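Side-chain contacts in Slr0280 protein (Synechocystis sp., PDB 5H3K), which is of unknown function but carries a domain of the phosphodiester glycosidase (NAGPA) family, which suggests, without proving, an activity on glycosidic phosphodiesters: residues V270-W275 with T280-F285; G382-S387 with E490-F495. One frame throughout, in Å; residues are numbered along the deposited sequence.

Interaction 1. Residues V270-W275 with T280-F285; sequences VKTINW and TWQQRF
The beta hairpin of strands 271-276 and 279-288 pairs K271 with Q283 and I273 with W281 in its hydrogen-bonded positions, T272 with Q282 and N274 with T280 in the non-hydrogen-bonded ones. Strand 271-276 forms one edge of its antiparallel sheet. Two backbone bonds tie each hydrogen-bonded pair; that from I273 N to W281 O, 2.8 Å, is nearly straight at 175°. On the face carrying K271, I273, W281 and Q283, the indole takes contacts from K271 and I273. K271 CD lies over the six-membered ring, 4.2 Å from the centroid, a CH-pi contact. CG of K271 is anti to the backbone N (chi1 -170°), and bends further along carry NZ past the ring to L93 O. I273 CB is 3.7 Å from W281 CE3. On the other face CG of Q282 rests against the branched end of T272, 3.8 Å from both OG1 and CG2. One water, 2.8 Å from T272 OG1, donates to Q283 O, which also accepts from K271 N. At the open end V270 CG1 meets the edge of the F285 ring, 3.8 Å from CD2. The lysine splits its roles: methylenes serve the ring, the ammonium is satisfied beyond the hairpin.

Interaction 2. Residues G382-S387 with E490-F495; sequences GRLSLS and EAFNAF
A short 3-10 helix, residues 490-494, in the loop between strands 481-488 and 497-500 sets the ring of F492 against strand 379-392, where L384 and G382 receive it. This buried patch, the L384 side chain and the G382 backbone against one phenyl, is the whole contact between the segments. L384 CD1 sits over one face of the ring, displaced toward its rim, 3.8 Å from F492 CG and 4.1 Å from the centroid, a CH-pi contact. With chi1 of L384 at 171° its side chain extends away from the backbone N, and chi2 turns CD1 onto the phenyl. The far ring edge abuts G382, whose N is 3.6 Å from F492 CZ and whose CA lies in the ring plane; a CB on G382 would fall too close to CE2. A370, A372 and W355 touch F492. Replacing F492 by an alanine would probably leave L384 CD1 without its aromatic face and open a gap beside G382. The other side of the helix is looser: A491 and A494 are exposed and meet nothing on 382-387, and E490 salt-bridges R486. There the helix is held from within, E490 O accepting N493 N at 3.0 Å and N493 ND2 at 2.9 Å.

How the interactions relate
From the N terminus, interaction 1 comes first and closes a short loop, with four residues between 270-275 and 280-285. Only after it is complete does the chain reach 382-387, and 102 further residues, about half of them strand and none helix, intervene before 490-495 returns to close interaction 2. The two are therefore in series, neither nested nor crossed. Interaction 1 forms the marginal hairpin of an eight-stranded antiparallel sheet, whereas interaction 2 fastens the loop after strand 481-488 onto strand 379-392 of a separate mixed sheet. Their centres lie 33 Å apart and their nearest atoms about 21 Å, so they do not touch.

Interaction 1. Residues V270-W275 with T280-F285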
loop_
_atom_site.group_PDB
_atom_site.type_symbol
_atom_site.label_atom_id
_atom_site.label_comp_id
_atom_site.label_asym_id
_atom_site.label_seq_id
_atom_site.Cartn_x
_atom_site.Cartn_y
_atom_site.Cartn_z
ATOM N N VAL A 270 -5.808 -16.808 11.242
ATOM C CA VAL A 270 -6.018 -15.542 11.948
ATOM C C VAL A 270 -4.791 -15.167 12.754
ATOM O O VAL A 270 -4.027 -16.029 13.186
ATOM C CB VAL A 270 -7.253 -15.580 12.862
ATOM C CG1 VAL A 270 -8.448 -16.139 12.106
ATOM C CG2 VAL A 270 -6.976 -16.400 14.103
ATOM N N LYS A 271 -4.585 -13.868 12.931
ATOM C CA LYS A 271 -3.416 -13.370 13.637
ATOM C C LYS A 271 -3.740 -11.989 14.184
ATOM O O LYS A 271 -4.467 -11.224 13.549
ATOM C CB LYS A 271 -2.210 -13.290 12.684
ATOM C CG LYS A 271 -0.871 -13.003 13.396
ATOM C CD LYS A 271 0.251 -12.632 12.409
ATOM C CE LYS A 271 0.571 -13.764 11.425
ATOM N NZ LYS A 271 0.888 -15.041 12.123
ATOM N N THR A 272 -3.234 -11.678 15.370
ATOM C CA THR A 272 -3.334 -10.322 15.908
ATOM C C THR A 272 -1.990 -9.936 16.501
ATOM O O THR A 272 -1.529 -10.548 17.463
ATOM C CB THR A 272 -4.460 -10.186 16.966
ATOM O OG1 THR A 272 -5.725 -10.530 16.385
ATOM C CG2 THR A 272 -4.537 -8.753 17.511
ATOM N N ILE A 273 -1.339 -8.943 15.899
ATOM C CA ILE A 273 -0.029 -8.498 16.352
ATOM C C ILE A 273 -0.104 -7.058 16.827
ATOM O O ILE A 273 -0.436 -6.146 16.048
ATOM C CB ILE A 273 1.060 -8.595 15.244
ATOM C CG1 ILE A 273 1.239 -10.038 14.750
ATOM C CG2 ILE A 273 2.380 -8.053 15.769
ATOM C CD1 ILE A 273 1.824 -11.020 15.787
ATOM N N ASN A 274 0.179 -6.848 18.110
ATOM C CA ASN A 274 0.387 -5.498 18.611
ATOM C C ASN A 274 1.789 -5.069 18.193
ATOM O O ASN A 274 2.797 -5.559 18.721
ATOM C CB ASN A 274 0.172 -5.439 20.128
ATOM C CG ASN A 274 -1.214 -5.919 20.535
ATOM O OD1 ASN A 274 -2.229 -5.477 19.990
ATOM N ND2 ASN A 274 -1.261 -6.843 21.484
ATOM N N TRP A 275 1.848 -4.168 17.216
ATOM C CA TRP A 275 3.069 -3.938 16.447
ATOM C C TRP A 275 3.914 -2.844 17.065
ATOM O O TRP A 275 5.090 -3.045 17.370
ATOM C CB TRP A 275 2.694 -3.607 15.000
ATOM C CG TRP A 275 3.817 -3.692 14.019
ATOM C CD1 TRP A 275 4.451 -4.821 13.590
ATOM C CD2 TRP A 275 4.397 -2.598 13.288
ATOM N NE1 TRP A 275 5.410 -4.493 12.660
ATOM C CE2 TRP A 275 5.403 -3.136 12.461
ATOM C CE3 TRP A 275 4.178 -1.214 13.277
ATOM C CZ2 TRP A 275 6.186 -2.341 11.611
ATOM C CZ3 TRP A 275 4.952 -0.422 12.438
ATOM C CH2 TRP A 275 5.946 -0.987 11.617
ATOM N N THR A 280 -1.883 -1.757 15.358
ATOM C CA THR A 280 -2.202 -3.181 15.478
ATOM C C THR A 280 -2.518 -3.820 14.126
ATOM O O THR A 280 -3.330 -3.296 13.354
ATOM C CB THR A 280 -3.388 -3.380 16.418
ATOM O OG1 THR A 280 -3.069 -2.798 17.685
ATOM C CG2 THR A 280 -3.694 -4.864 16.610
ATOM N N TRP A 281 -1.868 -4.952 13.846
ATOM C CA TRP A 281 -2.037 -5.686 12.587
ATOM C C TRP A 281 -2.901 -6.927 12.842
ATOM O O TRP A 281 -2.647 -7.674 13.785
ATOM C CB TRP A 281 -0.633 -6.037 12.042
ATOM C CG TRP A 281 -0.489 -7.242 11.140
ATOM C CD1 TRP A 281 -1.394 -7.747 10.255
ATOM C CD2 TRP A 281 0.671 -8.083 11.048
ATOM N NE1 TRP A 281 -0.864 -8.845 9.609
ATOM C CE2 TRP A 281 0.390 -9.075 10.086
ATOM C CE3 TRP A 281 1.909 -8.079 11.682
ATOM C CZ2 TRP A 281 1.322 -10.063 9.749
ATOM C CZ3 TRP A 281 2.831 -9.065 11.346
ATOM C CH2 TRP A 281 2.532 -10.038 10.388
ATOM N N GLN A 282 -3.952 -7.130 12.041
ATOM C CA GLN A 282 -4.788 -8.315 12.208
ATOM C C GLN A 282 -5.045 -9.006 10.896
ATOM O O GLN A 282 -5.172 -8.353 9.856
ATOM C CB GLN A 282 -6.133 -7.967 12.868
ATOM C CG GLN A 282 -5.989 -7.417 14.272
ATOM C CD GLN A 282 -7.255 -6.751 14.776
ATOM O OE1 GLN A 282 -7.369 -5.519 14.792
ATOM N NE2 GLN A 282 -8.209 -7.562 15.198
ATOM N N GLN A 283 -5.105 -10.336 10.955
ATOM C CA GLN A 283 -5.593 -11.148 9.846
ATOM C C GLN A 283 -6.831 -11.873 10.375
ATOM O O GLN A 283 -6.771 -12.509 11.427
ATOM C CB GLN A 283 -4.522 -12.134 9.371
ATOM C CG GLN A 283 -4.948 -12.987 8.191
ATOM C CD GLN A 283 -5.214 -12.162 6.942
ATOM O OE1 GLN A 283 -4.484 -11.199 6.657
ATOM N NE2 GLN A 283 -6.270 -12.523 6.192
ATOM N N ARG A 284 -7.949 -11.749 9.667
ATOM C CA ARG A 284 -9.247 -12.231 10.147
ATOM C C ARG A 284 -10.055 -12.818 9.009
ATOM O O ARG A 284 -9.792 -12.533 7.837
ATOM C CB ARG A 284 -10.061 -11.060 10.718
ATOM C CG ARG A 284 -9.734 -10.666 12.144
ATOM C CD ARG A 284 -10.549 -9.448 12.561
ATOM N NE ARG A 284 -9.994 -8.204 12.026
ATOM C CZ ARG A 284 -10.391 -6.997 12.404
ATOM N NH1 ARG A 284 -9.834 -5.914 11.877
ATOM N NH2 ARG A 284 -11.347 -6.885 13.316
ATOM N N PHE A 285 -11.055 -13.627 9.356
ATOM C CA PHE A 285 -12.099 -14.009 8.407
ATOM C C PHE A 285 -13.355 -13.217 8.737
ATOM O O PHE A 285 -13.804 -13.214 9.883
ATOM C CB PHE A 285 -12.403 -15.509 8.482
ATOM C CG PHE A 285 -11.277 -16.383 7.994
ATOM C CD1 PHE A 285 -11.147 -16.679 6.647
ATOM C CD2 PHE A 285 -10.350 -16.912 8.888
ATOM C CE1 PHE A 285 -10.106 -17.489 6.192
ATOM C CE2 PHE A 285 -9.308 -17.723 8.443
ATOM C CZ PHE A 285 -9.187 -18.007 7.089
HETATM O O HOH W 1 -7.498 -11.516 14.387
#

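Interaction 2. Residues G382-S387 with E490-F495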
loop_
_atom_site.group_PDB
_atom_site.type_symbol
_atom_site.label_atom_id
_atom_site.label_comp_id
_atom_site.label_asym_id
_atom_site.label_seq_id
_atom_site.Cartn_x
_atom_site.Cartn_y
_atom_site.Cartn_z
ATOM N N GLY A 382 -16.380 12.746 3.041
ATOM C CA GLY A 382 -17.466 13.355 2.295
ATOM C C GLY A 382 -17.222 13.208 0.820
ATOM O O GLY A 382 -16.268 12.553 0.422
ATOM N N ARG A 383 -18.080 13.813 0.010
ATOM C CA ARG A 383 -17.889 13.796 -1.432
ATOM C C ARG A 383 -17.347 15.159 -1.826
ATOM O O ARG A 383 -18.024 16.180 -1.684
ATOM C CB ARG A 383 -19.200 13.464 -2.135
ATOM C CG ARG A 383 -19.713 12.087 -1.708
ATOM C CD ARG A 383 -20.874 11.616 -2.567
ATOM N NE ARG A 383 -21.307 10.261 -2.200
ATOM C CZ ARG A 383 -22.170 9.980 -1.222
ATOM N NH1 ARG A 383 -22.701 10.950 -0.488
ATOM N NH2 ARG A 383 -22.501 8.720 -0.976
ATOM N N LEU A 384 -16.103 15.165 -2.295
ATOM C CA LEU A 384 -15.322 16.386 -2.373
ATOM C C LEU A 384 -15.318 17.014 -3.768
ATOM O O LEU A 384 -15.144 16.339 -4.783
ATOM C CB LEU A 384 -13.886 16.094 -1.918
ATOM C CG LEU A 384 -12.833 17.184 -2.127
ATOM C CD1 LEU A 384 -13.117 18.366 -1.207
ATOM C CD2 LEU A 384 -11.447 16.594 -1.878
ATOM N N SER A 385 -15.511 18.322 -3.817
ATOM C CA SER A 385 -15.235 19.057 -5.048
ATOM C C SER A 385 -14.441 20.311 -4.703
ATOM O O SER A 385 -14.477 20.797 -3.574
ATOM C CB SER A 385 -16.520 19.390 -5.808
ATOM O OG SER A 385 -17.347 20.221 -5.021
ATOM N N LEU A 386 -13.698 20.814 -5.677
ATOM C CA LEU A 386 -12.873 21.990 -5.452
ATOM C C LEU A 386 -13.113 22.906 -6.624
ATOM O O LEU A 386 -13.097 22.456 -7.763
ATOM C CB LEU A 386 -11.398 21.597 -5.411
ATOM C CG LEU A 386 -10.386 22.745 -5.412
ATOM C CD1 LEU A 386 -10.411 23.459 -4.069
ATOM C CD2 LEU A 386 -8.976 22.243 -5.747
ATOM N N SER A 387 -13.380 24.178 -6.365
ATOM C CA SER A 387 -13.401 25.139 -7.457
ATOM C C SER A 387 -12.405 26.240 -7.145
ATOM O O SER A 387 -12.276 26.666 -5.994
ATOM C CB SER A 387 -14.805 25.705 -7.697
ATOM O OG SER A 387 -15.241 26.481 -6.601
ATOM N N GLU A 490 -17.819 22.369 3.062
ATOM C CA GLU A 490 -16.995 23.362 3.758
ATOM C C GLU A 490 -15.997 22.793 4.768
ATOM O O GLU A 490 -14.892 23.327 4.922
ATOM C CB GLU A 490 -17.900 24.404 4.418
ATOM C CG GLU A 490 -17.186 25.666 4.927
ATOM C CD GLU A 490 -16.517 26.484 3.824
ATOM O OE1 GLU A 490 -16.873 26.330 2.630
ATOM O OE2 GLU A 490 -15.623 27.299 4.161
ATOM N N ALA A 491 -16.363 21.708 5.451
ATOM C CA ALA A 491 -15.481 21.141 6.475
ATOM C C ALA A 491 -14.117 20.717 5.940
ATOM O O ALA A 491 -13.147 20.663 6.699
ATOM C CB ALA A 491 -16.149 19.966 7.193
ATOM N N PHE A 492 -14.034 20.412 4.650
ATOM C CA PHE A 492 -12.770 19.970 4.065
ATOM C C PHE A 492 -11.719 21.069 4.103
ATOM O O PHE A 492 -10.520 20.787 4.127
ATOM C CB PHE A 492 -12.963 19.459 2.636
ATOM C CG PHE A 492 -13.313 17.995 2.563
ATOM C CD1 PHE A 492 -12.313 17.033 2.535
ATOM C CD2 PHE A 492 -14.639 17.586 2.515
ATOM C CE1 PHE A 492 -12.628 15.670 2.463
ATOM C CE2 PHE A 492 -14.970 16.232 2.442
ATOM C CZ PHE A 492 -13.963 15.274 2.422
ATOM N N ASN A 493 -12.155 22.327 4.122
ATOM C CA ASN A 493 -11.202 23.438 4.148
ATOM C C ASN A 493 -10.335 23.499 5.410
ATOM O O ASN A 493 -9.288 24.161 5.438
ATOM C CB ASN A 493 -11.928 24.757 3.920
ATOM C CG ASN A 493 -12.578 24.813 2.569
ATOM O OD1 ASN A 493 -11.894 24.904 1.544
ATOM N ND2 ASN A 493 -13.903 24.727 2.545
ATOM N N ALA A 494 -10.762 22.798 6.451
ATOM C CA ALA A 494 -10.006 22.772 7.697
ATOM C C ALA A 494 -8.817 21.825 7.650
ATOM O O ALA A 494 -7.921 21.915 8.495
ATOM C CB ALA A 494 -10.926 22.402 8.860
ATOM N N PHE A 495 -8.789 20.906 6.682
ATOM C CA PHE A 495 -7.808 19.817 6.743
ATOM C C PHE A 495 -6.702 19.946 5.699
ATOM O O PHE A 495 -6.984 20.084 4.510
ATOM C CB PHE A 495 -8.504 18.454 6.623
ATOM C CG PHE A 495 -9.502 18.192 7.723
ATOM C CD1 PHE A 495 -9.100 17.616 8.918
ATOM C CD2 PHE A 495 -10.840 18.559 7.576
ATOM C CE1 PHE A 495 -10.029 17.379 9.956
ATOM C CE2 PHE A 495 -11.770 18.335 8.602
ATOM C CZ PHE A 495 -11.363 17.738 9.786
#